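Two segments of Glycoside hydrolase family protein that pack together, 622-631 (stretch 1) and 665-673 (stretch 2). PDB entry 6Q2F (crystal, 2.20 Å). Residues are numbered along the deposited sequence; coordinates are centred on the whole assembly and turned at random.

Stretch 1 (622-631) LIADMKGAAS
Stretch 2 665-673: DLEFVTGVN

How do the two stretches lie against each other? Residues 622-631 are helical throughout, part of a helix that extends beyond both ends, while 665-670 form the last turns of a second helix running in broadly the same direction. The axes cross at -42° and approach to 9.9 Å. The backbones draw closest near the C-terminal end of helix 665-670 and the residue after it: Lys627 CA lies 6.0 Å from Thr670 CA, and Ala630 CA only 5.1 Å from Gly671 CA. No direct hydrogen bond links the stretches, and 366 Å² is buried between them.

What fills the wider part of the contact? Ile623 points its CA-to-CB bond sideways, yet its m,m rotamer (-57°, -56°) carries CD1 to 3.9 Å from Leu666 CD2. Leu666 is also set sideways and reaches back with a t,p rotamer (174°, 64°), so the two chains meet by their tips. Met626, a selenomethionine, points toward stretch 2. Its m,t,m conformation (-75°, -179°, -71°) extends the chain and then turns it at the end, leaving SE 3.7 Å from Glu667 CG and 3.9 Å from Val672 CG2. Glu667 is m,t at its first two angles and Val672 is t.

Why does Thr670 sit so well at the centre? Its CA-to-CB bond points toward stretch 1, and chi1 of -49° (m) divides its two branches. OG1 donates to Leu666 O at 2.7 Å, satisfying the hydroxyl within its own helix, while CG2 faces the partner, 3.8 Å from Met626 CB, 4.2 Å from Lys627 CB and 4.1 Å from Ile623 O. The methyl thus supplies an apolar surface. Lys627 passes alongside with a t,p,t,t chain (-166°, 63°, 177°, 177°), its CD 3.9 Å from Thr670 O. A water completes this link, accepting from Lys627 NZ at 2.8 Å and donating to Thr670 O at 3.0 Å.

What permits the close approach at Gly671? This residue leaves helical geometry with phi/psi of 124/-4, closing a Schellman motif in which Val672 N bonds to Glu667 O at 2.9 Å and Gly671 N bonds to Phe668 O at 3.1 Å. Val672 then continues in extended form at -69/137. Ala630 directs its CB toward the turn, 3.8 Å from Gly671 CA and 3.7 Å from Thr670 O. A CB on Gly671 would fall 2.4 Å from Ala630 CB, a clash, and would also jam against the preceding carbonyl, so backbone and packing both call for glycine.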

# COMPACT_ATOMS: atom_id res chain seq x y z
N LEU A 622 5.50 1.72 0.26
CA LEU A 622 5.23 0.29 0.07
C LEU A 622 5.91 -0.56 1.14
O LEU A 622 5.45 -1.67 1.41
CB LEU A 622 5.68 -0.13 -1.33
CG LEU A 622 4.95 0.62 -2.46
CD1 LEU A 622 5.29 0.05 -3.84
CD2 LEU A 622 3.46 0.54 -2.24
N ILE A 623 7.01 -0.07 1.71
CA ILE A 623 7.60 -0.72 2.88
C ILE A 623 6.63 -0.64 4.06
O ILE A 623 6.29 -1.64 4.69
CB ILE A 623 8.96 -0.09 3.23
CG1 ILE A 623 9.95 -0.15 2.04
CG2 ILE A 623 9.52 -0.71 4.51
CD1 ILE A 623 10.22 -1.54 1.49
N ALA A 624 6.15 0.58 4.35
CA ALA A 624 5.14 0.76 5.39
C ALA A 624 3.88 -0.06 5.10
O ALA A 624 3.32 -0.68 6.01
CB ALA A 624 4.79 2.24 5.53
N ASP A 625 3.45 -0.09 3.84
CA ASP A 625 2.26 -0.85 3.45
C ASP A 625 2.42 -2.32 3.83
O ASP A 625 1.51 -2.93 4.43
CB ASP A 625 2.02 -0.69 1.95
CG ASP A 625 0.71 -1.32 1.49
OD1 ASP A 625 -0.25 -1.37 2.28
OD2 ASP A 625 0.67 -1.79 0.32
N MSE A 626 3.57 -2.91 3.50
CA MSE A 626 3.82 -4.31 3.78
C MSE A 626 4.02 -4.57 5.27
O MSE A 626 3.61 -5.61 5.80
CB MSE A 626 5.07 -4.80 3.03
CG MSE A 626 4.89 -5.04 1.54
SE MSE A 626 6.61 -5.71 0.77
CE MSE A 626 7.66 -4.08 0.86
N LYS A 627 4.70 -3.64 5.95
CA LYS A 627 4.94 -3.84 7.37
C LYS A 627 3.63 -3.75 8.14
O LYS A 627 3.38 -4.53 9.06
CB LYS A 627 5.96 -2.81 7.88
CG LYS A 627 6.54 -3.13 9.27
CD LYS A 627 7.32 -4.44 9.29
CE LYS A 627 7.95 -4.70 10.69
NZ LYS A 627 8.64 -6.03 10.71
N GLY A 628 2.75 -2.83 7.72
CA GLY A 628 1.42 -2.78 8.30
C GLY A 628 0.66 -4.06 8.07
O GLY A 628 0.04 -4.61 8.99
N ALA A 629 0.67 -4.56 6.84
CA ALA A 629 -0.07 -5.78 6.56
C ALA A 629 0.51 -6.96 7.34
O ALA A 629 -0.24 -7.80 7.85
CB ALA A 629 -0.06 -6.07 5.05
N ALA A 630 1.84 -7.04 7.44
CA ALA A 630 2.43 -8.13 8.21
C ALA A 630 2.05 -8.02 9.67
O ALA A 630 1.73 -9.03 10.32
CB ALA A 630 3.95 -8.14 8.05
N SER A 631 2.05 -6.80 10.22
CA SER A 631 1.66 -6.62 11.61
C SER A 631 0.23 -7.08 11.85
O SER A 631 -0.06 -7.72 12.87
CB SER A 631 1.83 -5.15 12.01
OG SER A 631 3.15 -4.70 11.73
N ASP A 665 12.83 -11.07 -2.18
CA ASP A 665 13.53 -11.19 -0.91
C ASP A 665 13.19 -10.01 -0.00
O ASP A 665 13.04 -10.17 1.21
CB ASP A 665 15.04 -11.31 -1.15
CG ASP A 665 15.43 -12.62 -1.84
OD1 ASP A 665 14.59 -13.54 -1.96
OD2 ASP A 665 16.60 -12.76 -2.26
N LEU A 666 13.03 -8.82 -0.57
CA LEU A 666 12.63 -7.67 0.24
C LEU A 666 11.21 -7.85 0.77
O LEU A 666 10.94 -7.54 1.93
CB LEU A 666 12.77 -6.39 -0.59
CG LEU A 666 12.23 -5.15 0.13
CD1 LEU A 666 13.06 -4.85 1.42
CD2 LEU A 666 12.22 -3.93 -0.80
N GLU A 667 10.30 -8.37 -0.05
CA GLU A 667 8.96 -8.68 0.44
C GLU A 667 9.01 -9.72 1.55
O GLU A 667 8.33 -9.60 2.58
CB GLU A 667 8.09 -9.19 -0.70
CG GLU A 667 7.82 -8.17 -1.77
CD GLU A 667 7.00 -8.76 -2.89
OE1 GLU A 667 6.14 -9.62 -2.60
OE2 GLU A 667 7.22 -8.36 -4.04
N PHE A 668 9.81 -10.77 1.34
CA PHE A 668 9.93 -11.82 2.34
C PHE A 668 10.43 -11.27 3.68
O PHE A 668 9.83 -11.54 4.72
CB PHE A 668 10.85 -12.92 1.81
CG PHE A 668 10.20 -13.82 0.79
CD1 PHE A 668 8.87 -14.18 0.90
CD2 PHE A 668 10.93 -14.32 -0.28
CE1 PHE A 668 8.27 -15.02 -0.01
CE2 PHE A 668 10.34 -15.15 -1.22
CZ PHE A 668 9.00 -15.50 -1.08
N VAL A 669 11.51 -10.49 3.66
CA VAL A 669 12.11 -10.05 4.92
C VAL A 669 11.27 -8.96 5.60
O VAL A 669 11.44 -8.71 6.79
CB VAL A 669 13.56 -9.58 4.68
CG1 VAL A 669 13.60 -8.14 4.16
CG2 VAL A 669 14.39 -9.75 5.96
N THR A 670 10.30 -8.36 4.88
CA THR A 670 9.39 -7.42 5.50
C THR A 670 8.17 -8.10 6.12
O THR A 670 7.45 -7.46 6.90
CB THR A 670 8.94 -6.37 4.49
OG1 THR A 670 10.10 -5.86 3.82
CG2 THR A 670 8.21 -5.19 5.18
N GLY A 671 7.93 -9.38 5.82
CA GLY A 671 6.82 -10.11 6.41
C GLY A 671 5.86 -10.73 5.41
O GLY A 671 4.93 -11.43 5.82
N VAL A 672 6.03 -10.50 4.11
CA VAL A 672 5.20 -11.16 3.12
C VAL A 672 5.54 -12.65 3.09
O VAL A 672 6.71 -13.04 3.13
CB VAL A 672 5.40 -10.52 1.75
CG1 VAL A 672 4.64 -11.30 0.67
CG2 VAL A 672 4.97 -9.05 1.81
N ASN A 673 4.50 -13.49 3.03
CA ASN A 673 4.71 -14.91 2.81
C ASN A 673 3.72 -15.51 1.83
O ASN A 673 3.58 -16.73 1.77
CB ASN A 673 4.67 -15.67 4.17
CG ASN A 673 3.38 -15.44 4.92
OD1 ASN A 673 2.33 -15.16 4.33
ND2 ASN A 673 3.44 -15.56 6.24
O HOH W 1 7.11 -8.16 9.75